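Local structure of vacuolar aminopeptidase 1 (Saccharomyces cerevisiae, 5JGF) at residues 34-38 with 39-43; 48-51 with 52-56; 269-272 with 273-277; 313-316 with 317-321. The protein removes amino acids, preferably neutral or hydrophobic ones, from the N-terminus of peptides and proteins, working as a zinc-dependent dodecameric vacuolar aminopeptidase of the M18 family. All blocks are in the same frame, centred on the assembly; numbering follows the deposited sequence.

Contact 1: 34-38 with 39-43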
ATOM      1  N   GLU D  34      39.150  -9.491  45.939  1.00 20.74           N
ATOM      2  CA  GLU D  34      39.217  -9.299  47.379  1.00 23.37           C
ATOM      3  C   GLU D  34      38.805 -10.566  48.113  1.00 23.16           C
ATOM      4  O   GLU D  34      39.414 -10.937  49.122  1.00 21.46           O
ATOM      5  CB  GLU D  34      38.308  -8.145  47.775  1.00 28.03           C
ATOM      6  CG  GLU D  34      38.453  -7.702  49.211  1.00 38.62           C
ATOM      7  CD  GLU D  34      37.673  -6.421  49.483  1.00 44.48           C
ATOM      8  OE1 GLU D  34      37.264  -6.166  50.631  1.00 48.25           O
ATOM      9  OE2 GLU D  34      37.451  -5.650  48.533  1.00 48.29           O
ATOM     10  N   LEU D  35      37.773 -11.228  47.597  1.00 19.34           N
ATOM     11  CA  LEU D  35      37.274 -12.468  48.183  1.00 20.46           C
ATOM     12  C   LEU D  35      38.325 -13.565  48.052  1.00 19.40           C
ATOM     13  O   LEU D  35      38.544 -14.351  48.980  1.00 19.59           O
ATOM     14  CB  LEU D  35      35.990 -12.901  47.468  1.00 21.54           C
ATOM     15  CG  LEU D  35      35.321 -14.179  47.980  1.00 24.14           C
ATOM     16  CD1 LEU D  35      34.851 -13.958  49.413  1.00 26.25           C
ATOM     17  CD2 LEU D  35      34.143 -14.546  47.079  1.00 24.91           C
ATOM     18  N   LEU D  36      38.965 -13.618  46.889  1.00 16.79           N
ATOM     19  CA  LEU D  36      40.006 -14.610  46.637  1.00 19.55           C
ATOM     20  C   LEU D  36      41.208 -14.366  47.549  1.00 19.59           C
ATOM     21  O   LEU D  36      41.800 -15.318  48.066  1.00 19.23           O
ATOM     22  CB  LEU D  36      40.434 -14.563  45.167  1.00 16.88           C
ATOM     23  CG  LEU D  36      39.380 -15.097  44.190  1.00 16.28           C
ATOM     24  CD1 LEU D  36      39.684 -14.608  42.781  1.00 14.34           C
ATOM     25  CD2 LEU D  36      39.353 -16.619  44.246  1.00 16.62           C
ATOM     26  N   ASP D  37      41.570 -13.097  47.740  1.00 20.45           N
ATOM     27  CA  ASP D  37      42.692 -12.757  48.616  1.00 21.88           C
ATOM     28  C   ASP D  37      42.399 -13.298  50.011  1.00 22.95           C
ATOM     29  O   ASP D  37      43.235 -13.950  50.631  1.00 22.44           O
ATOM     30  CB  ASP D  37      42.882 -11.241  48.731  1.00 23.66           C
ATOM     31  CG  ASP D  37      43.442 -10.613  47.472  1.00 25.04           C
ATOM     32  OD1 ASP D  37      44.083 -11.321  46.668  1.00 24.04           O
ATOM     33  OD2 ASP D  37      43.255  -9.390  47.302  1.00 27.05           O
ATOM     34  N   LYS D  38      41.197 -13.009  50.495  1.00 23.80           N
ATOM     35  CA  LYS D  38      40.772 -13.448  51.814  1.00 26.62           C
ATOM     36  C   LYS D  38      40.822 -14.963  51.965  1.00 26.27           C
ATOM     37  O   LYS D  38      41.053 -15.478  53.058  1.00 26.40           O
ATOM     38  CB  LYS D  38      39.353 -12.944  52.100  1.00 30.68           C
ATOM     39  CG  LYS D  38      38.702 -13.604  53.302  1.00 37.95           C
ATOM     40  CD  LYS D  38      37.381 -12.957  53.666  1.00 44.94           C
ATOM     41  CE  LYS D  38      36.724 -13.710  54.814  1.00 50.23           C
ATOM     42  NZ  LYS D  38      35.804 -12.846  55.598  1.00 54.84           N
ATOM     43  N   HIS D  39      40.605 -15.680  50.868  1.00 23.77           N
ATOM     44  CA  HIS D  39      40.624 -17.133  50.917  1.00 22.88           C
ATOM     45  C   HIS D  39      41.948 -17.735  50.469  1.00 21.80           C
ATOM     46  O   HIS D  39      42.020 -18.872  50.002  1.00 20.64           O
ATOM     47  CB  HIS D  39      39.443 -17.685  50.122  1.00 21.76           C
ATOM     48  CG  HIS D  39      38.132 -17.501  50.820  1.00 21.66           C
ATOM     49  ND1 HIS D  39      37.650 -18.404  51.743  1.00 22.75           N
ATOM     50  CD2 HIS D  39      37.246 -16.477  50.798  1.00 23.01           C
ATOM     51  CE1 HIS D  39      36.525 -17.945  52.259  1.00 24.13           C
ATOM     52  NE2 HIS D  39      36.257 -16.777  51.704  1.00 23.28           N
ATOM     53  N   ASN D  40      42.997 -16.937  50.621  1.00 23.33           N
ATOM     54  CA  ASN D  40      44.355 -17.348  50.315  1.00 24.37           C
ATOM     55  C   ASN D  40      44.715 -17.729  48.886  1.00 23.84           C
ATOM     56  O   ASN D  40      45.532 -18.625  48.667  1.00 22.23           O
ATOM     57  CB  ASN D  40      44.752 -18.473  51.273  1.00 30.31           C
ATOM     58  CG  ASN D  40      44.545 -18.086  52.726  1.00 34.71           C
ATOM     59  OD1 ASN D  40      43.693 -18.646  53.420  1.00 39.32           O
ATOM     60  ND2 ASN D  40      45.317 -17.110  53.192  1.00 37.78           N
ATOM     61  N   PHE D  41      44.103 -17.063  47.911  1.00 21.24           N
ATOM     62  CA  PHE D  41      44.448 -17.301  46.513  1.00 19.35           C
ATOM     63  C   PHE D  41      45.502 -16.233  46.240  1.00 19.25           C
ATOM     64  O   PHE D  41      45.312 -15.067  46.584  1.00 20.80           O
ATOM     65  CB  PHE D  41      43.246 -17.087  45.583  1.00 18.63           C
ATOM     66  CG  PHE D  41      42.330 -18.277  45.479  1.00 17.12           C
ATOM     67  CD1 PHE D  41      41.530 -18.657  46.549  1.00 17.66           C
ATOM     68  CD2 PHE D  41      42.257 -19.008  44.293  1.00 17.47           C
ATOM     69  CE1 PHE D  41      40.666 -19.750  46.442  1.00 17.70           C
ATOM     70  CE2 PHE D  41      41.396 -20.101  44.174  1.00 15.28           C
ATOM     71  CZ  PHE D  41      40.599 -20.471  45.252  1.00 14.92           C
ATOM     72  N   LYS D  42      46.615 -16.626  45.637  1.00 19.97           N
ATOM     73  CA  LYS D  42      47.696 -15.691  45.356  1.00 20.51           C
ATOM     74  C   LYS D  42      47.534 -15.000  44.008  1.00 18.60           C
ATOM     75  O   LYS D  42      47.375 -15.657  42.983  1.00 17.35           O
ATOM     76  CB  LYS D  42      49.030 -16.436  45.403  1.00 24.54           C
ATOM     77  CG  LYS D  42      50.252 -15.616  45.021  1.00 31.02           C
ATOM     78  CD  LYS D  42      51.479 -16.520  44.988  1.00 36.43           C
ATOM     79  CE  LYS D  42      52.724 -15.790  44.517  1.00 39.86           C
ATOM     80  NZ  LYS D  42      53.862 -16.740  44.355  1.00 42.95           N
ATOM     81  N   TYR D  43      47.582 -13.673  44.012  1.00 18.96           N
ATOM     82  CA  TYR D  43      47.455 -12.917  42.771  1.00 19.33           C
ATOM     83  C   TYR D  43      48.731 -12.964  41.949  1.00 20.79           C
ATOM     84  O   TYR D  43      49.827 -12.763  42.473  1.00 20.75           O
ATOM     85  CB  TYR D  43      47.101 -11.455  43.053  1.00 19.62           C
ATOM     86  CG  TYR D  43      47.174 -10.587  41.814  1.00 21.58           C
ATOM     87  CD1 TYR D  43      48.310  -9.826  41.533  1.00 22.22           C
ATOM     88  CD2 TYR D  43      46.124 -10.567  40.895  1.00 20.33           C
ATOM     89  CE1 TYR D  43      48.400  -9.066  40.362  1.00 22.62           C
ATOM     90  CE2 TYR D  43      46.203  -9.815  39.725  1.00 22.19           C
ATOM     91  CZ  TYR D  43      47.341  -9.067  39.465  1.00 22.90           C
ATOM     92  OH  TYR D  43      47.417  -8.320  38.312  1.00 26.01           O
TER
HETATM   93  O   HOH W   1      46.313 -12.534  46.931  1.00 38.53           O
HETATM   94  O   HOH W   2      45.797 -14.300  49.669  1.00 41.95           O
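L36 sets a methyl over one face of the F41 ring: CD2 sits over the middle of that face, 3.6 Å from CG of F41, with its direction to the ring centre only 12° off the ring normal, a CH-pi contact. Lower down, CB of L36 meets CB of F41; L36 packs on M271 and I275 of helix 261-278, F41 on A278 of the same helix. H39 meets the helix differently, by an edge. Its CD2 comes in near the ring plane to the carbonyl O of L35, 3.1 Å away, while CD1 of L35 lies 3.7 Å from that same CD2. K38 runs alongside H39, pointing the same way but ending clear of it. D37 stands on the wet side: CG turned beside its own backbone N (chi1 -72°) brings OD1 to a water at 2.6 Å, and this water also lies 2.7 Å from O of F41; Y62 OH gives D37 OD1 a further hydrogen bond. The backbone fixes this geometry. F41 N bonds to L36 O at 2.9 Å with a fairly straight N-H (162°), and N40 N reaches D37 O at 3.0 Å from well above the carbonyl plane. H39 N makes weak bonds only. N40, with positive phi, is the C-prime residue that turns the chain from helix 25-38 into strand 42-43, and the nested pair of backbone bonds with the L36-F41 contact beneath it is a Schellman motif.

Contact 2: 48-51 with 52-56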
ATOM      1  N   SER D  48      54.262 -10.567  34.177  1.00 23.70           N
ATOM      2  CA  SER D  48      55.489 -11.216  34.629  1.00 23.65           C
ATOM      3  C   SER D  48      55.403 -12.714  34.375  1.00 23.51           C
ATOM      4  O   SER D  48      54.318 -13.290  34.411  1.00 23.62           O
ATOM      5  CB  SER D  48      55.708 -10.967  36.124  1.00 24.77           C
ATOM      6  OG  SER D  48      55.870  -9.586  36.394  1.00 30.62           O
ATOM      7  N   ASN D  49      56.542 -13.345  34.119  1.00 23.19           N
ATOM      8  CA  ASN D  49      56.564 -14.782  33.878  1.00 24.30           C
ATOM      9  C   ASN D  49      56.241 -15.503  35.185  1.00 24.13           C
ATOM     10  O   ASN D  49      56.714 -15.113  36.249  1.00 23.85           O
ATOM     11  CB  ASN D  49      57.934 -15.206  33.343  1.00 28.01           C
ATOM     12  CG  ASN D  49      58.062 -16.706  33.212  1.00 29.75           C
ATOM     13  OD1 ASN D  49      58.283 -17.401  34.196  1.00 33.02           O
ATOM     14  ND2 ASN D  49      57.912 -17.213  31.997  1.00 32.76           N
ATOM     15  N   TRP D  50      55.431 -16.553  35.103  1.00 22.93           N
ATOM     16  CA  TRP D  50      55.018 -17.284  36.294  1.00 23.80           C
ATOM     17  C   TRP D  50      55.914 -18.449  36.714  1.00 25.88           C
ATOM     18  O   TRP D  50      55.620 -19.127  37.701  1.00 25.37           O
ATOM     19  CB  TRP D  50      53.590 -17.806  36.107  1.00 23.21           C
ATOM     20  CG  TRP D  50      52.556 -16.728  35.921  1.00 23.30           C
ATOM     21  CD1 TRP D  50      52.730 -15.380  36.070  1.00 22.71           C
ATOM     22  CD2 TRP D  50      51.174 -16.919  35.596  1.00 23.30           C
ATOM     23  NE1 TRP D  50      51.540 -14.721  35.859  1.00 22.58           N
ATOM     24  CE2 TRP D  50      50.569 -15.641  35.567  1.00 23.06           C
ATOM     25  CE3 TRP D  50      50.386 -18.048  35.326  1.00 23.20           C
ATOM     26  CZ2 TRP D  50      49.209 -15.461  35.279  1.00 22.90           C
ATOM     27  CZ3 TRP D  50      49.032 -17.868  35.041  1.00 22.40           C
ATOM     28  CH2 TRP D  50      48.461 -16.582  35.020  1.00 21.66           C
ATOM     29  N   GLN D  51      56.999 -18.677  35.985  1.00 27.08           N
ATOM     30  CA  GLN D  51      57.896 -19.787  36.299  1.00 30.88           C
ATOM     31  C   GLN D  51      58.313 -19.810  37.768  1.00 30.93           C
ATOM     32  O   GLN D  51      58.358 -20.874  38.381  1.00 33.38           O
ATOM     33  CB  GLN D  51      59.142 -19.737  35.409  1.00 33.56           C
ATOM     34  CG  GLN D  51      59.878 -21.064  35.275  1.00 40.56           C
ATOM     35  CD  GLN D  51      59.075 -22.103  34.513  1.00 44.30           C
ATOM     36  OE1 GLN D  51      58.609 -21.860  33.398  1.00 46.62           O
ATOM     37  NE2 GLN D  51      58.924 -23.282  35.115  1.00 46.41           N
ATOM     38  N   ASP D  52      58.606 -18.646  38.340  1.00 30.57           N
ATOM     39  CA  ASP D  52      59.023 -18.585  39.739  1.00 31.99           C
ATOM     40  C   ASP D  52      57.904 -18.284  40.731  1.00 31.56           C
ATOM     41  O   ASP D  52      58.155 -18.170  41.935  1.00 32.59           O
ATOM     42  CB  ASP D  52      60.138 -17.551  39.926  1.00 34.28           C
ATOM     43  CG  ASP D  52      61.447 -17.975  39.284  1.00 34.86           C
ATOM     44  OD1 ASP D  52      61.639 -19.188  39.058  1.00 35.85           O
ATOM     45  OD2 ASP D  52      62.292 -17.096  39.019  1.00 36.54           O
ATOM     46  N   SER D  53      56.676 -18.151  40.242  1.00 28.46           N
ATOM     47  CA  SER D  53      55.547 -17.863  41.122  1.00 26.48           C
ATOM     48  C   SER D  53      54.739 -19.120  41.402  1.00 24.32           C
ATOM     49  O   SER D  53      54.084 -19.231  42.437  1.00 23.98           O
ATOM     50  CB  SER D  53      54.641 -16.797  40.502  1.00 27.55           C
ATOM     51  OG  SER D  53      55.305 -15.548  40.440  1.00 29.95           O
ATOM     52  N   ILE D  54      54.785 -20.061  40.468  1.00 24.02           N
ATOM     53  CA  ILE D  54      54.068 -21.317  40.614  1.00 24.34           C
ATOM     54  C   ILE D  54      55.093 -22.444  40.689  1.00 26.06           C
ATOM     55  O   ILE D  54      55.853 -22.660  39.750  1.00 27.11           O
ATOM     56  CB  ILE D  54      53.123 -21.561  39.416  1.00 24.43           C
ATOM     57  CG1 ILE D  54      52.061 -20.459  39.371  1.00 23.22           C
ATOM     58  CG2 ILE D  54      52.471 -22.928  39.533  1.00 23.93           C
ATOM     59  CD1 ILE D  54      51.137 -20.548  38.177  1.00 23.95           C
ATOM     60  N   GLY D  55      55.123 -23.147  41.816  1.00 27.88           N
ATOM     61  CA  GLY D  55      56.064 -24.241  41.976  1.00 28.19           C
ATOM     62  C   GLY D  55      55.402 -25.595  41.778  1.00 28.52           C
ATOM     63  O   GLY D  55      54.228 -25.668  41.416  1.00 28.06           O
ATOM     64  N   GLU D  56      56.145 -26.673  42.023  1.00 27.56           N
ATOM     65  CA  GLU D  56      55.592 -28.010  41.841  1.00 26.90           C
ATOM     66  C   GLU D  56      54.527 -28.380  42.865  1.00 24.74           C
ATOM     67  O   GLU D  56      53.812 -29.363  42.680  1.00 23.16           O
ATOM     68  CB  GLU D  56      56.702 -29.062  41.820  1.00 30.51           C
ATOM     69  CG  GLU D  56      57.785 -28.876  42.849  1.00 35.63           C
ATOM     70  CD  GLU D  56      58.923 -29.864  42.667  1.00 39.83           C
ATOM     71  OE1 GLU D  56      59.566 -30.221  43.676  1.00 41.88           O
ATOM     72  OE2 GLU D  56      59.177 -30.274  41.515  1.00 41.26           O
TER
HETATM   73  O   HOH W   3      55.144 -13.822  38.531  1.00 37.32           O
HETATM   74  O   HOH W   4      59.444 -16.255  36.808  1.00 40.87           O
HETATM   75  O   HOH W   5      61.466 -21.752  38.697  1.00 45.45           O
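W50 and I54 come together through both backbone and side chain. Of the backbone bonds, two converge on one acceptor: O of W50 takes I54 N at 3.0 Å, nearly along the C=O axis, and S53 N at 2.9 Å from high above the carbonyl plane (65° out of it), so the single oxygen is gripped from two directions. Among apolar contacts, the indole and the isoleucine lie side by side and point the same way, CD1 of I54 resting 3.9 Å from CE3 of W50. An extended chi2 (176°) carries CD1 of I54 out to the level of the ring. Both lean on S320 of helix 312-324; the indole also stacks with R319 in a cation-pi pair and gives its NE1 hydrogen to S45 O. Waters knit the polar side. One joins N49 O to S53 OG, which it meets at 2.6 Å; a second donates to N49 O and accepts from D52 N at 3.0 Å; a third donates to Q51 O and to D52 OD1, the latter at 2.6 Å. N49 OD1 accepts from Q51 N in an Asx turn, although the position of OD1 is doubtful. N49 also packs on D330 of the second subunit. Q51 and D52 occupy the corners of a type I beta-turn from W50 to S53, which the I54 bond extends by one residue into an alpha-turn.

Contact 3: 269-272 with 273-277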
ATOM      1  N   ALA D 269      27.529 -17.230  41.700  1.00 14.00           N
ATOM      2  CA  ALA D 269      27.303 -18.608  42.120  1.00 15.42           C
ATOM      3  C   ALA D 269      28.524 -19.485  41.849  1.00 16.21           C
ATOM      4  O   ALA D 269      28.892 -20.317  42.680  1.00 16.58           O
ATOM      5  CB  ALA D 269      26.079 -19.183  41.409  1.00 14.82           C
ATOM      6  N   ALA D 270      29.149 -19.305  40.688  1.00 14.27           N
ATOM      7  CA  ALA D 270      30.325 -20.099  40.344  1.00 15.08           C
ATOM      8  C   ALA D 270      31.521 -19.776  41.241  1.00 15.46           C
ATOM      9  O   ALA D 270      32.219 -20.685  41.698  1.00 15.97           O
ATOM     10  CB  ALA D 270      30.697 -19.888  38.875  1.00 11.56           C
ATOM     11  N   MET D 271      31.761 -18.492  41.496  1.00 16.95           N
ATOM     12  CA  MET D 271      32.885 -18.095  42.344  1.00 17.63           C
ATOM     13  C   MET D 271      32.699 -18.551  43.789  1.00 18.60           C
ATOM     14  O   MET D 271      33.647 -19.018  44.427  1.00 17.63           O
ATOM     15  CB  MET D 271      33.087 -16.578  42.319  1.00 18.51           C
ATOM     16  CG  MET D 271      33.766 -16.048  41.065  1.00 21.35           C
ATOM     17  SD  MET D 271      35.382 -16.811  40.711  1.00 28.14           S
ATOM     18  CE  MET D 271      36.159 -16.719  42.242  1.00 21.43           C
ATOM     19  N   ILE D 272      31.486 -18.413  44.311  1.00 17.23           N
ATOM     20  CA  ILE D 272      31.218 -18.835  45.680  1.00 18.15           C
ATOM     21  C   ILE D 272      31.419 -20.342  45.769  1.00 16.56           C
ATOM     22  O   ILE D 272      31.978 -20.849  46.742  1.00 17.87           O
ATOM     23  CB  ILE D 272      29.780 -18.468  46.113  1.00 18.19           C
ATOM     24  CG1 ILE D 272      29.635 -16.944  46.188  1.00 19.99           C
ATOM     25  CG2 ILE D 272      29.454 -19.094  47.462  1.00 20.11           C
ATOM     26  CD1 ILE D 272      30.577 -16.277  47.174  1.00 20.78           C
ATOM     27  N   ALA D 273      30.975 -21.062  44.745  1.00 16.97           N
ATOM     28  CA  ALA D 273      31.135 -22.509  44.730  1.00 17.05           C
ATOM     29  C   ALA D 273      32.621 -22.860  44.747  1.00 18.52           C
ATOM     30  O   ALA D 273      33.045 -23.768  45.466  1.00 17.73           O
ATOM     31  CB  ALA D 273      30.473 -23.099  43.495  1.00 16.28           C
ATOM     32  N   LEU D 274      33.412 -22.140  43.955  1.00 17.06           N
ATOM     33  CA  LEU D 274      34.850 -22.388  43.892  1.00 18.70           C
ATOM     34  C   LEU D 274      35.500 -22.165  45.259  1.00 19.67           C
ATOM     35  O   LEU D 274      36.332 -22.960  45.696  1.00 19.16           O
ATOM     36  CB  LEU D 274      35.514 -21.463  42.865  1.00 16.13           C
ATOM     37  CG  LEU D 274      37.036 -21.628  42.761  1.00 16.88           C
ATOM     38  CD1 LEU D 274      37.345 -22.972  42.122  1.00 15.02           C
ATOM     39  CD2 LEU D 274      37.644 -20.499  41.944  1.00 18.73           C
ATOM     40  N   ILE D 275      35.119 -21.077  45.922  1.00 20.09           N
ATOM     41  CA  ILE D 275      35.664 -20.746  47.234  1.00 23.67           C
ATOM     42  C   ILE D 275      35.271 -21.787  48.280  1.00 23.87           C
ATOM     43  O   ILE D 275      36.110 -22.217  49.074  1.00 24.67           O
ATOM     44  CB  ILE D 275      35.208 -19.326  47.680  1.00 25.56           C
ATOM     45  CG1 ILE D 275      36.291 -18.302  47.325  1.00 27.43           C
ATOM     46  CG2 ILE D 275      34.945 -19.287  49.181  1.00 28.59           C
ATOM     47  CD1 ILE D 275      36.695 -18.305  45.877  1.00 29.55           C
ATOM     48  N   CYS D 276      34.004 -22.191  48.280  1.00 23.73           N
ATOM     49  CA  CYS D 276      33.531 -23.198  49.225  1.00 24.23           C
ATOM     50  C   CYS D 276      34.282 -24.498  48.993  1.00 24.26           C
ATOM     51  O   CYS D 276      34.660 -25.190  49.937  1.00 24.18           O
ATOM     52  CB  CYS D 276      32.032 -23.448  49.046  1.00 26.73           C
ATOM     53  SG  CYS D 276      30.980 -22.089  49.585  1.00 34.30           S
ATOM     54  N   TYR D 277      34.487 -24.827  47.722  1.00 22.69           N
ATOM     55  CA  TYR D 277      35.193 -26.040  47.340  1.00 21.61           C
ATOM     56  C   TYR D 277      36.665 -25.966  47.735  1.00 22.23           C
ATOM     57  O   TYR D 277      37.225 -26.928  48.270  1.00 22.56           O
ATOM     58  CB  TYR D 277      35.053 -26.254  45.828  1.00 21.22           C
ATOM     59  CG  TYR D 277      36.040 -27.231  45.230  1.00 21.57           C
ATOM     60  CD1 TYR D 277      37.150 -26.777  44.517  1.00 20.92           C
ATOM     61  CD2 TYR D 277      35.864 -28.608  45.368  1.00 21.07           C
ATOM     62  CE1 TYR D 277      38.060 -27.670  43.955  1.00 21.90           C
ATOM     63  CE2 TYR D 277      36.767 -29.507  44.812  1.00 21.34           C
ATOM     64  CZ  TYR D 277      37.862 -29.032  44.108  1.00 22.00           C
ATOM     65  OH  TYR D 277      38.760 -29.919  43.560  1.00 22.77           O
TER
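Three bends in a row, chi1 -77°, chi2 -56° and a similar chi3, curl the M271 chain round until CE points along the helix toward its next turn. There it touches two residues: CD1 of I275 at 4.0 Å, approached at a slant, and CD2 of L274 at 4.1 Å, which runs beside it. The I275 chain is twisted: its chi1 of -96° falls outside the usual staggered positions and places CD1 over the carbonyl O of M271, 3.4 Å off. On the more exposed flank, CG2 of I272 lies 4.0 Å from SG of C276, a loose apolar touch. All of them belong to helix 261-278, which covers the mixed central sheet of the zinc-exopeptidase fold: M271 and L274 press on V292 of strand 289-295, L274 also on A72 and I74, while A269 and A273 turn to F456 of helix 448-468. The side chain of A270 is about 13 Å from a bound zinc ion. Replacing I275 with an alanine would probably deprive CE of M271 of its contact with CD1 and open a gap towards L36, which packs on the same methyl. The backbone beneath is regular: I275 N bonds to M271 O at 2.9 Å and C276 N to I272 O at 2.9 Å, and A273 and L274 are held likewise by O of A269 and of A270.

Contact 4: 313-316 with 317-321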
ATOM      1  N   LEU D 313      41.697 -18.042  29.595  1.00 15.88           N
ATOM      2  CA  LEU D 313      41.629 -19.403  30.119  1.00 17.04           C
ATOM      3  C   LEU D 313      42.779 -20.247  29.585  1.00 17.61           C
ATOM      4  O   LEU D 313      43.509 -20.880  30.352  1.00 15.89           O
ATOM      5  CB  LEU D 313      40.305 -20.062  29.729  1.00 16.14           C
ATOM      6  CG  LEU D 313      40.200 -21.562  30.024  1.00 15.69           C
ATOM      7  CD1 LEU D 313      40.222 -21.804  31.524  1.00 14.62           C
ATOM      8  CD2 LEU D 313      38.916 -22.108  29.416  1.00 17.34           C
ATOM      9  N   GLU D 314      42.922 -20.256  28.262  1.00 16.61           N
ATOM     10  CA  GLU D 314      43.975 -21.015  27.604  1.00 17.50           C
ATOM     11  C   GLU D 314      45.346 -20.552  28.092  1.00 18.17           C
ATOM     12  O   GLU D 314      46.256 -21.362  28.280  1.00 17.72           O
ATOM     13  CB  GLU D 314      43.883 -20.842  26.079  1.00 17.35           C
ATOM     14  CG  GLU D 314      42.572 -21.329  25.446  1.00 20.55           C
ATOM     15  CD  GLU D 314      41.507 -20.239  25.340  1.00 20.25           C
ATOM     16  OE1 GLU D 314      40.988 -19.792  26.380  1.00 17.61           O
ATOM     17  OE2 GLU D 314      41.189 -19.828  24.205  1.00 22.71           O
ATOM     18  N   SER D 315      45.486 -19.247  28.295  1.00 18.26           N
ATOM     19  CA  SER D 315      46.745 -18.680  28.768  1.00 19.74           C
ATOM     20  C   SER D 315      47.088 -19.189  30.164  1.00 18.85           C
ATOM     21  O   SER D 315      48.217 -19.610  30.421  1.00 18.15           O
ATOM     22  CB  SER D 315      46.661 -17.154  28.792  1.00 20.30           C
ATOM     23  OG  SER D 315      47.836 -16.600  29.361  1.00 25.19           O
ATOM     24  N   VAL D 316      46.111 -19.139  31.060  1.00 17.21           N
ATOM     25  CA  VAL D 316      46.292 -19.596  32.432  1.00 17.39           C
ATOM     26  C   VAL D 316      46.746 -21.051  32.470  1.00 18.68           C
ATOM     27  O   VAL D 316      47.691 -21.395  33.181  1.00 17.90           O
ATOM     28  CB  VAL D 316      44.980 -19.449  33.242  1.00 16.77           C
ATOM     29  CG1 VAL D 316      45.079 -20.218  34.558  1.00 17.89           C
ATOM     30  CG2 VAL D 316      44.704 -17.977  33.513  1.00 17.79           C
ATOM     31  N   VAL D 317      46.077 -21.904  31.702  1.00 15.87           N
ATOM     32  CA  VAL D 317      46.426 -23.319  31.678  1.00 16.93           C
ATOM     33  C   VAL D 317      47.810 -23.574  31.080  1.00 19.14           C
ATOM     34  O   VAL D 317      48.554 -24.421  31.580  1.00 18.10           O
ATOM     35  CB  VAL D 317      45.366 -24.141  30.911  1.00 17.05           C
ATOM     36  CG1 VAL D 317      45.813 -25.589  30.778  1.00 18.36           C
ATOM     37  CG2 VAL D 317      44.037 -24.084  31.658  1.00 16.96           C
ATOM     38  N   GLU D 318      48.165 -22.847  30.023  1.00 16.95           N
ATOM     39  CA  GLU D 318      49.478 -23.034  29.414  1.00 19.23           C
ATOM     40  C   GLU D 318      50.593 -22.515  30.317  1.00 18.58           C
ATOM     41  O   GLU D 318      51.581 -23.215  30.550  1.00 19.39           O
ATOM     42  CB  GLU D 318      49.559 -22.343  28.046  1.00 19.76           C
ATOM     43  CG  GLU D 318      50.981 -22.276  27.485  1.00 24.35           C
ATOM     44  CD  GLU D 318      51.029 -21.979  25.996  1.00 28.24           C
ATOM     45  OE1 GLU D 318      50.128 -21.279  25.489  1.00 29.63           O
ATOM     46  OE2 GLU D 318      51.983 -22.438  25.331  1.00 29.64           O
ATOM     47  N   ARG D 319      50.435 -21.298  30.830  1.00 17.42           N
ATOM     48  CA  ARG D 319      51.444 -20.700  31.702  1.00 19.08           C
ATOM     49  C   ARG D 319      51.627 -21.508  32.983  1.00 19.97           C
ATOM     50  O   ARG D 319      52.754 -21.718  33.443  1.00 20.28           O
ATOM     51  CB  ARG D 319      51.051 -19.263  32.060  1.00 17.63           C
ATOM     52  CG  ARG D 319      50.920 -18.349  30.855  1.00 17.93           C
ATOM     53  CD  ARG D 319      50.474 -16.945  31.236  1.00 19.80           C
ATOM     54  NE  ARG D 319      51.491 -16.229  31.996  1.00 20.38           N
ATOM     55  CZ  ARG D 319      51.605 -14.906  32.026  1.00 22.21           C
ATOM     56  NH1 ARG D 319      50.764 -14.147  31.332  1.00 21.57           N
ATOM     57  NH2 ARG D 319      52.563 -14.339  32.745  1.00 22.50           N
ATOM     58  N   SER D 320      50.516 -21.954  33.556  1.00 18.78           N
ATOM     59  CA  SER D 320      50.541 -22.733  34.790  1.00 20.73           C
ATOM     60  C   SER D 320      51.229 -24.077  34.600  1.00 21.00           C
ATOM     61  O   SER D 320      52.127 -24.436  35.365  1.00 21.67           O
ATOM     62  CB  SER D 320      49.113 -22.951  35.300  1.00 18.79           C
ATOM     63  OG  SER D 320      48.537 -21.723  35.707  1.00 23.83           O
ATOM     64  N   SER D 321      50.807 -24.816  33.579  1.00 21.58           N
ATOM     65  CA  SER D 321      51.382 -26.124  33.299  1.00 23.07           C
ATOM     66  C   SER D 321      52.872 -26.016  32.976  1.00 24.36           C
ATOM     67  O   SER D 321      53.641 -26.934  33.267  1.00 24.35           O
ATOM     68  CB  SER D 321      50.632 -26.802  32.144  1.00 23.48           C
ATOM     69  OG  SER D 321      50.702 -26.046  30.949  1.00 23.61           O
TER
HETATM   70  O   HOH W   6      48.401 -14.116  29.777  1.00 20.45           O
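O of V316 is held twice by S320: OG donates to it at 2.7 Å and the backbone N at 2.9 Å, the two arriving from opposite faces of the carbonyl plane. The hydroxyl can reach because OG stands beside its own backbone N (chi1 -67°), folded back on the preceding turn, where it satisfies its buried proton. A valine here would remove the hydroxyl, and is likely to leave V316 O with the backbone N alone of these two donors and to disturb the packing against W50 and I54. The turn belongs to helix 312-324, whose buried side lies on the mixed central sheet: V316 meets S71 and F73 of strand 69-76, and L313 packs on strand 289-295. At the subunit interface S315 and R319 run together. OG of S315 lies 3.3 Å from CD of R319, and a water in the guanidinium plane links the two side chains, 2.6 Å from S315 OG and 2.8 Å from R319 NH1. E46 O also binds R319 NH1, fixing the far end of the arginine. E318 reaches across to hydrogen-bond H332 of the second subunit, while E314 binds Q422 within the chain.

How the contacts relate
From the N terminus the four contacts follow in series; each spans only a local turn, and none nests within or crosses another. Contact 1 ends helix 25-38 and leads into edge strand 42-43; contact 2 bends the following loop before strand 58-65, and a probable hydrogen bond from K42 NZ to S53 O (3.2 Å) ties the two. Contact 3 packs against contact 1, joining helices 25-38 and 261-278. Contact 4 packs against contact 2, joining helix 312-324 to the loop, and both reach the second subunit. Neighbouring residues of strands 69-76 and 289-295 face the two helix groups, so contacts 3 and 4, centres 20 Å apart, lie on opposite faces of the central sheet.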